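Local coordinates for protein prolyl-tRNA synthetase (Naegleria fowleri, PDB 6UYH) that probably attaches proline to its cognate tRNA at the expense of ATP, and binds the inhibitor halofuginone together with the ATP analogue AMPPNP, at residues G13-K18 / Y26-T31; S57-F62 / N143-V148; L199-I204 / V223-A228. All coordinates share one frame; numbering follows the deposited sequence. Where two conformers were deposited one is given.

Contact 1: G13-K18 / Y26-T31; sequences GIDVKK and YSQVIT
Q28 reaches out from helix 22-32 and lays its amide against the backbone of I14 and D15 and the side chain of V16, where the chain folds back on the helix it is about to enter. Its CG lies anti to the carbonyl carbon (chi1 -70°) and the chain runs extended beyond it, carrying the amide to the loop. There Q28 OE1 accepts a hydrogen bond from D15 N at 3.0 Å; the N-H points almost straight at the oxygen (177°), although the donor sits 26° from the carbonyl plane. Q28 OE1 is also 3.6 Å from I14 CA. On the nitrogen side, V16 CG2 comes within 3.4 Å of Q28 NE2, the two side chains crossing at about a right angle. Apart from the amide, I14 CD1 packs 3.8 Å from V29 CG2, an apolar contact.

The carboxylate of D15, modelled in two conformers, lies on the loose, exposed side of this 221 Å² surface contact, while its backbone N is gripped. K32 NZ also bonds Q28 OE1 and G13 O, while E24 takes Q28 NE2. The bonds on OE1 and NE2 should fix which way the amide faces, and the contact combines one side-chain-to-backbone bond with small apolar contacts.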
ATOM      1  N   GLY A  13      -1.263  12.094  30.033  1.00 46.33           N
ATOM      2  CA  GLY A  13      -1.406  10.867  30.793  1.00 42.22           C
ATOM      3  C   GLY A  13      -2.749  10.212  30.575  1.00 40.28           C
ATOM      4  O   GLY A  13      -3.719  10.847  30.147  1.00 33.01           O
ATOM      5  N   ILE A  14      -2.784   8.912  30.855  1.00 37.61           N
ATOM      6  CA  ILE A  14      -4.028   8.152  30.872  1.00 31.11           C
ATOM      7  C   ILE A  14      -4.695   8.412  32.217  1.00 35.06           C
ATOM      8  O   ILE A  14      -4.101   8.153  33.269  1.00 45.16           O
ATOM      9  CB  ILE A  14      -3.759   6.653  30.669  1.00 31.84           C
ATOM     10  CG1 ILE A  14      -2.791   6.433  29.501  1.00 31.85           C
ATOM     11  CG2 ILE A  14      -5.059   5.896  30.458  1.00 31.89           C
ATOM     12  CD1 ILE A  14      -3.269   7.012  28.185  1.00 29.26           C
ATOM     13  N   ASP A  15      -5.913   8.949  32.201  1.00 31.64           N
ATOM     14  CA  ASP A  15      -6.632   9.331  33.410  0.55 37.66           C
ATOM     15  C   ASP A  15      -7.681   8.309  33.826  1.00 33.65           C
ATOM     16  O   ASP A  15      -8.388   8.536  34.816  1.00 36.67           O
ATOM     17  CB  ASP A  15      -7.302  10.696  33.211  0.55 37.86           C
ATOM     18  CG  ASP A  15      -6.314  11.780  32.832  0.55 39.99           C
ATOM     19  OD1 ASP A  15      -5.250  11.876  33.480  0.55 43.29           O
ATOM     20  OD2 ASP A  15      -6.598  12.528  31.876  0.55 40.36           O
ATOM     21  N   VAL A  16      -7.825   7.215  33.081  1.00 32.77           N
ATOM     22  CA  VAL A  16      -8.787   6.161  33.378  1.00 33.23           C
ATOM     23  C   VAL A  16      -8.055   4.831  33.287  1.00 28.17           C
ATOM     24  O   VAL A  16      -7.371   4.565  32.293  1.00 28.82           O
ATOM     25  CB  VAL A  16      -9.983   6.191  32.404  1.00 42.51           C
ATOM     26  CG1 VAL A  16     -10.897   5.000  32.642  1.00 42.87           C
ATOM     27  CG2 VAL A  16     -10.759   7.491  32.561  1.00 43.51           C
ATOM     28  N   LYS A  17      -8.210   3.990  34.305  1.00 28.86           N
ATOM     29  CA  LYS A  17      -7.482   2.729  34.355  1.00 27.24           C
ATOM     30  C   LYS A  17      -8.110   1.682  33.441  1.00 31.02           C
ATOM     31  O   LYS A  17      -9.315   1.686  33.182  1.00 25.95           O
ATOM     32  CB  LYS A  17      -7.426   2.198  35.789  1.00 28.49           C
ATOM     33  CG  LYS A  17      -6.568   3.059  36.711  1.00 34.52           C
ATOM     34  CD  LYS A  17      -6.525   2.509  38.135  1.00 50.90           C
ATOM     35  CE  LYS A  17      -5.707   1.224  38.223  1.00 60.22           C
ATOM     36  NZ  LYS A  17      -4.291   1.418  37.781  1.00 66.60           N
ATOM     37  N   LYS A  18      -7.261   0.776  32.948  1.00 26.44           N
ATOM     38  CA  LYS A  18      -7.722  -0.288  32.061  1.00 31.63           C
ATOM     39  C   LYS A  18      -8.808  -1.120  32.732  1.00 25.01           C
ATOM     40  O   LYS A  18      -9.765  -1.548  32.078  1.00 24.47           O
ATOM     41  CB  LYS A  18      -6.536  -1.164  31.661  1.00 28.06           C
ATOM     42  CG  LYS A  18      -6.761  -2.061  30.449  1.00 25.01           C
ATOM     43  CD  LYS A  18      -5.484  -2.832  30.116  1.00 23.42           C
ATOM     44  CE  LYS A  18      -5.641  -3.645  28.854  1.00 24.23           C
ATOM     45  NZ  LYS A  18      -4.383  -4.410  28.525  1.00 25.17           N
ATOM     46  N   TYR A  26      -9.177   2.587  26.397  1.00 20.62           N
ATOM     47  CA  TYR A  26      -8.726   2.315  25.038  1.00 19.55           C
ATOM     48  C   TYR A  26      -8.708   3.584  24.206  1.00 23.20           C
ATOM     49  O   TYR A  26      -7.737   3.860  23.485  1.00 20.43           O
ATOM     50  CB  TYR A  26      -9.664   1.282  24.410  1.00 18.99           C
ATOM     51  CG  TYR A  26      -9.297   0.738  23.053  1.00 22.47           C
ATOM     52  CD1 TYR A  26      -8.084   0.096  22.844  1.00 20.09           C
ATOM     53  CD2 TYR A  26     -10.196   0.816  21.990  1.00 18.04           C
ATOM     54  CE1 TYR A  26      -7.765  -0.438  21.612  1.00 20.67           C
ATOM     55  CE2 TYR A  26      -9.890   0.272  20.742  1.00 20.41           C
ATOM     56  CZ  TYR A  26      -8.675  -0.353  20.564  1.00 20.49           C
ATOM     57  OH  TYR A  26      -8.364  -0.906  19.341  1.00 17.08           O
ATOM     58  N   SER A  27      -9.768   4.382  24.311  1.00 22.56           N
ATOM     59  CA  SER A  27      -9.808   5.640  23.582  1.00 20.94           C
ATOM     60  C   SER A  27      -8.647   6.542  23.981  1.00 22.99           C
ATOM     61  O   SER A  27      -7.978   7.121  23.115  1.00 25.70           O
ATOM     62  CB  SER A  27     -11.144   6.333  23.825  1.00 22.77           C
ATOM     63  OG  SER A  27     -11.180   7.578  23.158  1.00 26.39           O
ATOM     64  N   GLN A  28      -8.373   6.650  25.283  1.00 21.66           N
ATOM     65  CA  GLN A  28      -7.292   7.520  25.733  1.00 21.87           C
ATOM     66  C   GLN A  28      -5.936   6.998  25.276  1.00 26.96           C
ATOM     67  O   GLN A  28      -5.079   7.781  24.857  1.00 25.78           O
ATOM     68  CB  GLN A  28      -7.339   7.680  27.253  1.00 27.68           C
ATOM     69  CG  GLN A  28      -8.535   8.501  27.727  1.00 29.05           C
ATOM     70  CD  GLN A  28      -8.366   9.022  29.141  1.00 33.51           C
ATOM     71  OE1 GLN A  28      -7.248   9.280  29.591  1.00 38.68           O
ATOM     72  NE2 GLN A  28      -9.478   9.164  29.855  1.00 39.32           N
ATOM     73  N   VAL A  29      -5.735   5.675  25.309  1.00 23.80           N
ATOM     74  CA  VAL A  29      -4.430   5.129  24.939  1.00 24.47           C
ATOM     75  C   VAL A  29      -4.170   5.295  23.440  1.00 23.13           C
ATOM     76  O   VAL A  29      -3.062   5.665  23.034  1.00 24.22           O
ATOM     77  CB  VAL A  29      -4.312   3.657  25.382  1.00 25.76           C
ATOM     78  CG1 VAL A  29      -3.075   3.006  24.765  1.00 23.88           C
ATOM     79  CG2 VAL A  29      -4.246   3.564  26.908  1.00 24.50           C
ATOM     80  N   ILE A  30      -5.167   5.022  22.588  1.00 21.28           N
ATOM     81  CA  ILE A  30      -4.882   5.082  21.154  1.00 17.91           C
ATOM     82  C   ILE A  30      -4.707   6.528  20.678  1.00 19.44           C
ATOM     83  O   ILE A  30      -3.969   6.776  19.719  1.00 22.82           O
ATOM     84  CB  ILE A  30      -5.954   4.351  20.325  1.00 20.08           C
ATOM     85  CG1 ILE A  30      -7.302   5.073  20.405  1.00 20.12           C
ATOM     86  CG2 ILE A  30      -6.022   2.851  20.723  1.00 19.13           C
ATOM     87  CD1 ILE A  30      -8.471   4.296  19.766  1.00 19.67           C
ATOM     88  N   THR A  31      -5.361   7.496  21.333  1.00 21.30           N
ATOM     89  CA  THR A  31      -5.230   8.890  20.901  1.00 22.78           C
ATOM     90  C   THR A  31      -3.999   9.552  21.508  1.00 27.00           C
ATOM     91  O   THR A  31      -3.241  10.229  20.800  1.00 27.55           O
ATOM     92  CB  THR A  31      -6.483   9.708  21.254  1.00 22.84           C
ATOM     93  OG1 THR A  31      -6.745   9.644  22.666  1.00 24.41           O
ATOM     94  CG2 THR A  31      -7.699   9.209  20.467  1.00 21.57           C
TER

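Contact 2: S57-F62 / N143-V148; sequences SVQKFF and NQWTNV
W145 of strand 140-149 points its indole at helix 49-67 and meets Q59 and F62, a helix-on-sheet contact within the antiparallel core of a class II aminoacyl-tRNA synthetase. The short segments run nearly antiparallel (169°), with axes 11.3 Å apart at closest approach, and the tryptophan spans that gap.

Q59 supplies the cover for one indole face. Its CG stands 3.7 Å from the centroid of the six-membered ring of W145, close to the ring normal, which makes a CH-pi contact; the atom is displaced toward the CZ3 and CE3 side of the ring. The two side chains slide past each other in opposite directions, and the amide of Q59 is turned steeply to the indole plane rather than laid flat on it. Q59 was modelled in two conformers, and the CH-pi contact and the amide position are those of the conformer given. The backbone adds to the cover, with Q59 CA 3.5 Å from W145 CH2.

F62 approaches the same indole otherwise. Its CG is anti to the backbone N (chi1 -168°), and its CB lies at the indole edge, in plane, 4.0 Å from W145 CH2. The phenyl and six-membered ring planes stand 88° apart with centroids 6.0 Å from each other, yet the approach is oblique, F62 CD2 coming 3.7 Å from W145 CZ2.

D63 OD1, next along the helix, accepts a hydrogen bond from W145 NE1, holding the indole N-H to the same helix. Q168 of strand 164-174 and W269 of strand 261-272 also touch F62. At the edge of the F62 ring, near its plane, N143 OD1 lies 4.4 Å from F62 CE2, and that oxygen is itself hydrogen-bonded by Q168 NE2.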
ATOM      1  N   SER A  57       5.082  -2.824   9.054  1.00 20.00           N
ATOM      2  CA  SER A  57       5.959  -3.881   9.549  1.00 20.10           C
ATOM      3  C   SER A  57       5.345  -5.251   9.305  1.00 18.97           C
ATOM      4  O   SER A  57       6.038  -6.192   8.901  1.00 19.72           O
ATOM      5  CB  SER A  57       6.237  -3.684  11.037  1.00 20.70           C
ATOM      6  OG  SER A  57       7.042  -2.532  11.283  1.00 22.53           O
ATOM      7  N   VAL A  58       4.043  -5.364   9.526  1.00 17.03           N
ATOM      8  CA  VAL A  58       3.338  -6.603   9.216  1.00 17.32           C
ATOM      9  C   VAL A  58       3.436  -6.901   7.728  1.00 19.16           C
ATOM     10  O   VAL A  58       3.733  -8.033   7.326  1.00 21.90           O
ATOM     11  CB  VAL A  58       1.878  -6.510   9.686  1.00 19.45           C
ATOM     12  CG1 VAL A  58       1.069  -7.705   9.163  1.00 21.89           C
ATOM     13  CG2 VAL A  58       1.851  -6.469  11.207  1.00 19.08           C
ATOM     14  N   GLN A  59       3.202  -5.879   6.886  1.00 18.51           N
ATOM     15  CA  GLN A  59       3.284  -6.045   5.433  0.58 22.77           C
ATOM     16  C   GLN A  59       4.650  -6.579   5.023  1.00 24.68           C
ATOM     17  O   GLN A  59       4.760  -7.515   4.225  1.00 21.25           O
ATOM     18  CB  GLN A  59       3.016  -4.707   4.717  0.58 17.58           C
ATOM     19  CG  GLN A  59       1.620  -4.080   4.911  0.58 20.87           C
ATOM     20  CD  GLN A  59       1.406  -2.751   4.145  0.58 24.14           C
ATOM     21  OE1 GLN A  59       2.300  -1.888   4.058  0.58 25.43           O
ATOM     22  NE2 GLN A  59       0.203  -2.579   3.602  0.58 19.96           N
ATOM     23  N   LYS A  60       5.710  -5.963   5.547  1.00 20.16           N
ATOM     24  CA  LYS A  60       7.057  -6.341   5.139  1.00 22.07           C
ATOM     25  C   LYS A  60       7.338  -7.798   5.476  1.00 22.40           C
ATOM     26  O   LYS A  60       7.870  -8.552   4.650  1.00 22.27           O
ATOM     27  CB  LYS A  60       8.075  -5.421   5.814  1.00 25.45           C
ATOM     28  CG  LYS A  60       9.522  -5.810   5.566  1.00 41.93           C
ATOM     29  CD  LYS A  60      10.472  -4.924   6.357  1.00 44.11           C
ATOM     30  CE  LYS A  60      11.914  -5.275   6.064  1.00 51.14           C
ATOM     31  NZ  LYS A  60      12.784  -4.089   6.260  1.00 59.66           N
ATOM     32  N   PHE A  61       6.990  -8.204   6.700  1.00 21.53           N
ATOM     33  CA  PHE A  61       7.186  -9.583   7.128  1.00 19.38           C
ATOM     34  C   PHE A  61       6.345 -10.545   6.296  1.00 23.45           C
ATOM     35  O   PHE A  61       6.853 -11.553   5.790  1.00 21.42           O
ATOM     36  CB  PHE A  61       6.830  -9.715   8.605  1.00 18.99           C
ATOM     37  CG  PHE A  61       6.822 -11.134   9.108  1.00 21.86           C
ATOM     38  CD1 PHE A  61       8.007 -11.793   9.388  1.00 24.49           C
ATOM     39  CD2 PHE A  61       5.625 -11.800   9.311  1.00 24.44           C
ATOM     40  CE1 PHE A  61       7.998 -13.102   9.878  1.00 24.99           C
ATOM     41  CE2 PHE A  61       5.599 -13.108   9.800  1.00 24.28           C
ATOM     42  CZ  PHE A  61       6.793 -13.760  10.078  1.00 26.45           C
ATOM     43  N   PHE A  62       5.047 -10.259   6.160  1.00 18.93           N
ATOM     44  CA  PHE A  62       4.157 -11.198   5.482  1.00 17.84           C
ATOM     45  C   PHE A  62       4.516 -11.324   4.006  1.00 19.12           C
ATOM     46  O   PHE A  62       4.557 -12.435   3.471  1.00 20.81           O
ATOM     47  CB  PHE A  62       2.699 -10.759   5.659  1.00 17.87           C
ATOM     48  CG  PHE A  62       1.687 -11.801   5.240  1.00 18.15           C
ATOM     49  CD1 PHE A  62       1.403 -12.879   6.065  1.00 21.03           C
ATOM     50  CD2 PHE A  62       1.000 -11.679   4.040  1.00 20.04           C
ATOM     51  CE1 PHE A  62       0.467 -13.840   5.693  1.00 22.20           C
ATOM     52  CE2 PHE A  62       0.049 -12.634   3.660  1.00 18.28           C
ATOM     53  CZ  PHE A  62      -0.212 -13.705   4.487  1.00 16.61           C
ATOM     54  N   ASN A 143      -2.019 -11.981  -4.234  1.00 17.21           N
ATOM     55  CA  ASN A 143      -2.282 -11.303  -2.976  1.00 17.34           C
ATOM     56  C   ASN A 143      -2.422  -9.815  -3.258  1.00 16.82           C
ATOM     57  O   ASN A 143      -1.803  -9.298  -4.191  1.00 16.36           O
ATOM     58  CB  ASN A 143      -1.141 -11.560  -1.971  1.00 15.62           C
ATOM     59  CG  ASN A 143      -1.286 -10.759  -0.707  1.00 16.15           C
ATOM     60  OD1 ASN A 143      -2.136 -11.067   0.133  1.00 19.25           O
ATOM     61  ND2 ASN A 143      -0.457  -9.720  -0.552  1.00 14.69           N
ATOM     62  N   GLN A 144      -3.246  -9.127  -2.474  1.00 15.42           N
ATOM     63  CA  GLN A 144      -3.235  -7.671  -2.574  1.00 17.98           C
ATOM     64  C   GLN A 144      -3.439  -7.037  -1.204  1.00 16.68           C
ATOM     65  O   GLN A 144      -4.181  -7.556  -0.369  1.00 17.72           O
ATOM     66  CB  GLN A 144      -4.281  -7.146  -3.578  1.00 19.18           C
ATOM     67  CG  GLN A 144      -5.693  -7.666  -3.393  1.00 18.62           C
ATOM     68  CD  GLN A 144      -6.651  -7.079  -4.421  1.00 19.17           C
ATOM     69  OE1 GLN A 144      -6.237  -6.697  -5.514  1.00 19.54           O
ATOM     70  NE2 GLN A 144      -7.938  -7.008  -4.074  1.00 18.57           N
ATOM     71  N   TRP A 145      -2.736  -5.919  -0.986  1.00 16.13           N
ATOM     72  CA  TRP A 145      -2.866  -5.078   0.200  1.00 15.48           C
ATOM     73  C   TRP A 145      -3.783  -3.916  -0.168  1.00 18.55           C
ATOM     74  O   TRP A 145      -3.408  -3.071  -0.991  1.00 20.60           O
ATOM     75  CB  TRP A 145      -1.493  -4.564   0.646  1.00 15.10           C
ATOM     76  CG  TRP A 145      -0.550  -5.650   1.027  1.00 17.62           C
ATOM     77  CD1 TRP A 145       0.358  -6.280   0.221  1.00 20.04           C
ATOM     78  CD2 TRP A 145      -0.408  -6.228   2.323  1.00 13.88           C
ATOM     79  NE1 TRP A 145       1.050  -7.225   0.940  1.00 17.72           N
ATOM     80  CE2 TRP A 145       0.587  -7.224   2.231  1.00 16.96           C
ATOM     81  CE3 TRP A 145      -1.048  -6.020   3.550  1.00 16.26           C
ATOM     82  CZ2 TRP A 145       0.972  -8.001   3.322  1.00 18.63           C
ATOM     83  CZ3 TRP A 145      -0.667  -6.778   4.629  1.00 17.26           C
ATOM     84  CH2 TRP A 145       0.333  -7.767   4.511  1.00 17.69           C
ATOM     85  N   THR A 146      -4.986  -3.879   0.413  1.00 20.14           N
ATOM     86  CA  THR A 146      -6.026  -2.968  -0.051  1.00 25.33           C
ATOM     87  C   THR A 146      -6.843  -2.446   1.119  1.00 20.30           C
ATOM     88  O   THR A 146      -6.809  -2.988   2.235  1.00 20.24           O
ATOM     89  CB  THR A 146      -7.013  -3.636  -1.035  1.00 25.31           C
ATOM     90  OG1 THR A 146      -7.820  -4.581  -0.321  1.00 30.97           O
ATOM     91  CG2 THR A 146      -6.314  -4.373  -2.136  1.00 21.88           C
ATOM     92  N   ASN A 147      -7.636  -1.410   0.835  1.00 15.48           N
ATOM     93  CA  ASN A 147      -8.706  -1.007   1.741  1.00 14.95           C
ATOM     94  C   ASN A 147     -10.008  -1.730   1.402  1.00 20.03           C
ATOM     95  O   ASN A 147     -10.236  -2.150   0.272  1.00 22.14           O
ATOM     96  CB  ASN A 147      -8.903   0.520   1.736  1.00 15.57           C
ATOM     97  CG  ASN A 147      -9.171   1.092   0.364  1.00 25.13           C
ATOM     98  OD1 ASN A 147      -8.893   0.478  -0.658  1.00 21.69           O
ATOM     99  ND2 ASN A 147      -9.698   2.308   0.343  1.00 28.80           N
ATOM    100  N   VAL A 148     -10.855  -1.880   2.415  0.54 14.99           N
ATOM    101  CA  VAL A 148     -12.100  -2.630   2.334  0.54 16.57           C
ATOM    102  C   VAL A 148     -13.183  -1.788   2.989  0.54 16.62           C
ATOM    103  O   VAL A 148     -12.916  -1.100   3.978  0.54 20.44           O
ATOM    104  CB  VAL A 148     -11.980  -3.994   3.054  0.54 19.34           C
ATOM    105  CG1 VAL A 148     -13.118  -4.903   2.656  0.54 21.10           C
ATOM    106  CG2 VAL A 148     -10.628  -4.642   2.764  0.54 24.31           C
TER

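Contact 3: L199-I204 / V223-A228; sequences LAVPVI and VETFIA
I204 and E224 meet through the flat peptide groups of their backbones. In the plane of the E224 carbonyl, I204 N donates to E224 O at 3.0 Å; E224 N returns a bond to I204 O at 2.9 Å, this donor tilted 24° from the carbonyl plane. Two reciprocal bonds make this an antiparallel hydrogen-bonded pair, joining strands 204-207 and 219-227 of the antiparallel class II synthetase core, flanked by a CA-H...O contact from V203 CA to E224 O (3.3 Å).

Beside the pair, V203 CB packs 4.0 Å from V223 CB. T225 turns its methyl to the loop: OG1 takes the place between backbone N and carbonyl carbon (chi1 63°) and bonds V234 O, while T225 CG2 lies 3.9 Å from V201 CG1 and 4.0 Å from V203 CG1. Farther along, where the direct bonds stop, a water bridges the two segments, donating to P202 O and accepting from F226 N at 2.9 Å.

Segment 199-204 thus brings the chain from helix 177-198 into strand 204-207. K192 and Y195 of that helix touch V203. Strand 219-227 is bonded along its other edge to strand 232-243, through V223 with G236 and T225 with V234, while P202 leans on helix 391-415.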
ATOM      1  N   LEU A 199       3.788  -9.338  17.061  1.00 23.51           N
ATOM      2  CA  LEU A 199       2.916  -8.624  17.992  1.00 17.60           C
ATOM      3  C   LEU A 199       2.941  -9.174  19.412  1.00 20.27           C
ATOM      4  O   LEU A 199       2.303  -8.581  20.294  1.00 18.87           O
ATOM      5  CB  LEU A 199       1.471  -8.640  17.465  1.00 15.93           C
ATOM      6  CG  LEU A 199       1.323  -8.149  16.013  1.00 18.00           C
ATOM      7  CD1 LEU A 199      -0.124  -8.219  15.549  1.00 18.54           C
ATOM      8  CD2 LEU A 199       1.878  -6.731  15.832  1.00 18.31           C
ATOM      9  N   ALA A 200       3.651 -10.283  19.646  1.00 18.08           N
ATOM     10  CA  ALA A 200       3.728 -10.941  20.955  1.00 18.85           C
ATOM     11  C   ALA A 200       2.341 -11.280  21.504  1.00 21.08           C
ATOM     12  O   ALA A 200       2.100 -11.210  22.709  1.00 20.12           O
ATOM     13  CB  ALA A 200       4.526 -10.094  21.954  1.00 23.60           C
ATOM     14  N   VAL A 201       1.424 -11.660  20.622  1.00 19.95           N
ATOM     15  CA  VAL A 201       0.061 -12.038  20.999  1.00 19.78           C
ATOM     16  C   VAL A 201      -0.102 -13.538  20.771  1.00 20.54           C
ATOM     17  O   VAL A 201       0.117 -14.012  19.652  1.00 18.87           O
ATOM     18  CB  VAL A 201      -0.996 -11.261  20.197  1.00 21.10           C
ATOM     19  CG1 VAL A 201      -2.380 -11.876  20.436  1.00 20.91           C
ATOM     20  CG2 VAL A 201      -0.993  -9.778  20.579  1.00 22.12           C
ATOM     21  N   PRO A 202      -0.514 -14.310  21.772  1.00 19.62           N
ATOM     22  CA  PRO A 202      -0.693 -15.750  21.567  1.00 20.42           C
ATOM     23  C   PRO A 202      -2.002 -16.046  20.853  1.00 18.57           C
ATOM     24  O   PRO A 202      -2.977 -15.298  20.959  1.00 21.57           O
ATOM     25  CB  PRO A 202      -0.705 -16.305  22.999  1.00 25.31           C
ATOM     26  CG  PRO A 202      -1.324 -15.196  23.801  1.00 18.78           C
ATOM     27  CD  PRO A 202      -0.789 -13.911  23.163  1.00 18.45           C
ATOM     28  N   VAL A 203      -2.019 -17.165  20.116  1.00 21.67           N
ATOM     29  CA  VAL A 203      -3.180 -17.529  19.312  1.00 19.84           C
ATOM     30  C   VAL A 203      -3.549 -18.978  19.577  1.00 19.89           C
ATOM     31  O   VAL A 203      -2.753 -19.771  20.085  1.00 23.04           O
ATOM     32  CB  VAL A 203      -2.967 -17.338  17.786  1.00 20.28           C
ATOM     33  CG1 VAL A 203      -2.522 -15.925  17.445  1.00 21.82           C
ATOM     34  CG2 VAL A 203      -1.994 -18.361  17.247  1.00 22.46           C
ATOM     35  N   ILE A 204      -4.783 -19.312  19.208  1.00 19.83           N
ATOM     36  CA  ILE A 204      -5.268 -20.687  19.179  1.00 21.73           C
ATOM     37  C   ILE A 204      -5.777 -20.958  17.773  1.00 22.28           C
ATOM     38  O   ILE A 204      -6.660 -20.240  17.285  1.00 21.96           O
ATOM     39  CB  ILE A 204      -6.386 -20.932  20.200  1.00 24.29           C
ATOM     40  CG1 ILE A 204      -5.884 -20.679  21.620  1.00 28.72           C
ATOM     41  CG2 ILE A 204      -6.882 -22.369  20.072  1.00 23.47           C
ATOM     42  CD1 ILE A 204      -6.999 -20.652  22.643  1.00 39.67           C
ATOM     43  N   VAL A 223      -7.257 -18.033  13.474  1.00 18.91           N
ATOM     44  CA  VAL A 223      -6.446 -17.860  14.679  1.00 19.76           C
ATOM     45  C   VAL A 223      -7.259 -17.011  15.649  1.00 20.02           C
ATOM     46  O   VAL A 223      -7.610 -15.863  15.347  1.00 22.89           O
ATOM     47  CB  VAL A 223      -5.071 -17.232  14.388  1.00 18.17           C
ATOM     48  CG1 VAL A 223      -4.137 -18.283  13.778  1.00 18.11           C
ATOM     49  CG2 VAL A 223      -5.185 -16.019  13.445  1.00 20.59           C
ATOM     50  N   GLU A 224      -7.596 -17.589  16.793  1.00 19.54           N
ATOM     51  CA  GLU A 224      -8.340 -16.879  17.826  1.00 20.66           C
ATOM     52  C   GLU A 224      -7.379 -16.212  18.795  1.00 18.42           C
ATOM     53  O   GLU A 224      -6.352 -16.790  19.158  1.00 21.13           O
ATOM     54  CB  GLU A 224      -9.253 -17.836  18.585  1.00 21.55           C
ATOM     55  CG  GLU A 224     -10.371 -18.395  17.715  1.00 33.02           C
ATOM     56  CD  GLU A 224     -11.300 -17.307  17.220  1.00 28.08           C
ATOM     57  OE1 GLU A 224     -11.913 -16.626  18.075  1.00 26.20           O
ATOM     58  OE2 GLU A 224     -11.394 -17.114  15.987  1.00 25.90           O
ATOM     59  N   THR A 225      -7.717 -14.987  19.201  1.00 20.60           N
ATOM     60  CA  THR A 225      -6.966 -14.240  20.201  1.00 20.84           C
ATOM     61  C   THR A 225      -7.909 -13.878  21.337  1.00 20.46           C
ATOM     62  O   THR A 225      -9.131 -14.029  21.227  1.00 21.65           O
ATOM     63  CB  THR A 225      -6.325 -12.972  19.620  1.00 21.01           C
ATOM     64  OG1 THR A 225      -7.348 -12.087  19.159  1.00 22.43           O
ATOM     65  CG2 THR A 225      -5.383 -13.306  18.441  1.00 19.81           C
ATOM     66  N   PHE A 226      -7.337 -13.411  22.445  1.00 19.11           N
ATOM     67  CA  PHE A 226      -8.105 -13.274  23.678  1.00 23.33           C
ATOM     68  C   PHE A 226      -7.785 -11.965  24.382  1.00 24.89           C
ATOM     69  O   PHE A 226      -6.614 -11.644  24.604  1.00 23.80           O
ATOM     70  CB  PHE A 226      -7.820 -14.443  24.622  1.00 24.20           C
ATOM     71  CG  PHE A 226      -8.569 -14.376  25.921  1.00 26.77           C
ATOM     72  CD1 PHE A 226      -9.959 -14.479  25.951  1.00 23.45           C
ATOM     73  CD2 PHE A 226      -7.885 -14.245  27.123  1.00 29.14           C
ATOM     74  CE1 PHE A 226     -10.654 -14.443  27.169  1.00 27.38           C
ATOM     75  CE2 PHE A 226      -8.581 -14.220  28.346  1.00 28.73           C
ATOM     76  CZ  PHE A 226      -9.967 -14.318  28.351  1.00 26.51           C
ATOM     77  N   ILE A 227      -8.831 -11.235  24.765  1.00 21.99           N
ATOM     78  CA  ILE A 227      -8.689  -9.980  25.498  1.00 23.88           C
ATOM     79  C   ILE A 227      -9.025 -10.271  26.959  1.00 18.30           C
ATOM     80  O   ILE A 227     -10.193 -10.390  27.326  1.00 22.09           O
ATOM     81  CB  ILE A 227      -9.579  -8.877  24.919  1.00 20.12           C
ATOM     82  CG1 ILE A 227      -9.394  -8.787  23.393  1.00 20.02           C
ATOM     83  CG2 ILE A 227      -9.266  -7.518  25.601  1.00 20.70           C
ATOM     84  CD1 ILE A 227      -7.943  -8.616  22.912  1.00 22.13           C
ATOM     85  N   ALA A 228      -7.994 -10.340  27.809  1.00 19.35           N
ATOM     86  CA  ALA A 228      -8.194 -10.744  29.201  1.00 24.32           C
ATOM     87  C   ALA A 228      -9.017  -9.737  30.000  1.00 25.04           C
ATOM     88  O   ALA A 228      -9.736 -10.132  30.925  1.00 27.35           O
ATOM     89  CB  ALA A 228      -6.841 -10.962  29.883  1.00 28.47           C
TER
HETATM   90  O   HOH W   1      -4.477 -13.612  22.600  1.00 28.78           O

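Overall arrangement
Contacts 2 and 3 both belong to the class II core that carries the ligands. The side chain of N143 in contact 2 is about 8 Å from halofuginone, and that of V223 in contact 3 about 7 Å from AMPPNP, so both are near the site without touching it. Contact 3 reaches it by one step: G236, which pairs with V223, and Q235, which bonds E224, both line the nucleotide pocket. The centres of contacts 2 and 3 are about 20 Å apart, their nearest atoms about 5 Å. Contact 1 is more peripheral, its centre about 21 Å from the centre of the chain, and its nearest atoms lie about 6 Å from contact 3 and about 14 Å from contact 2.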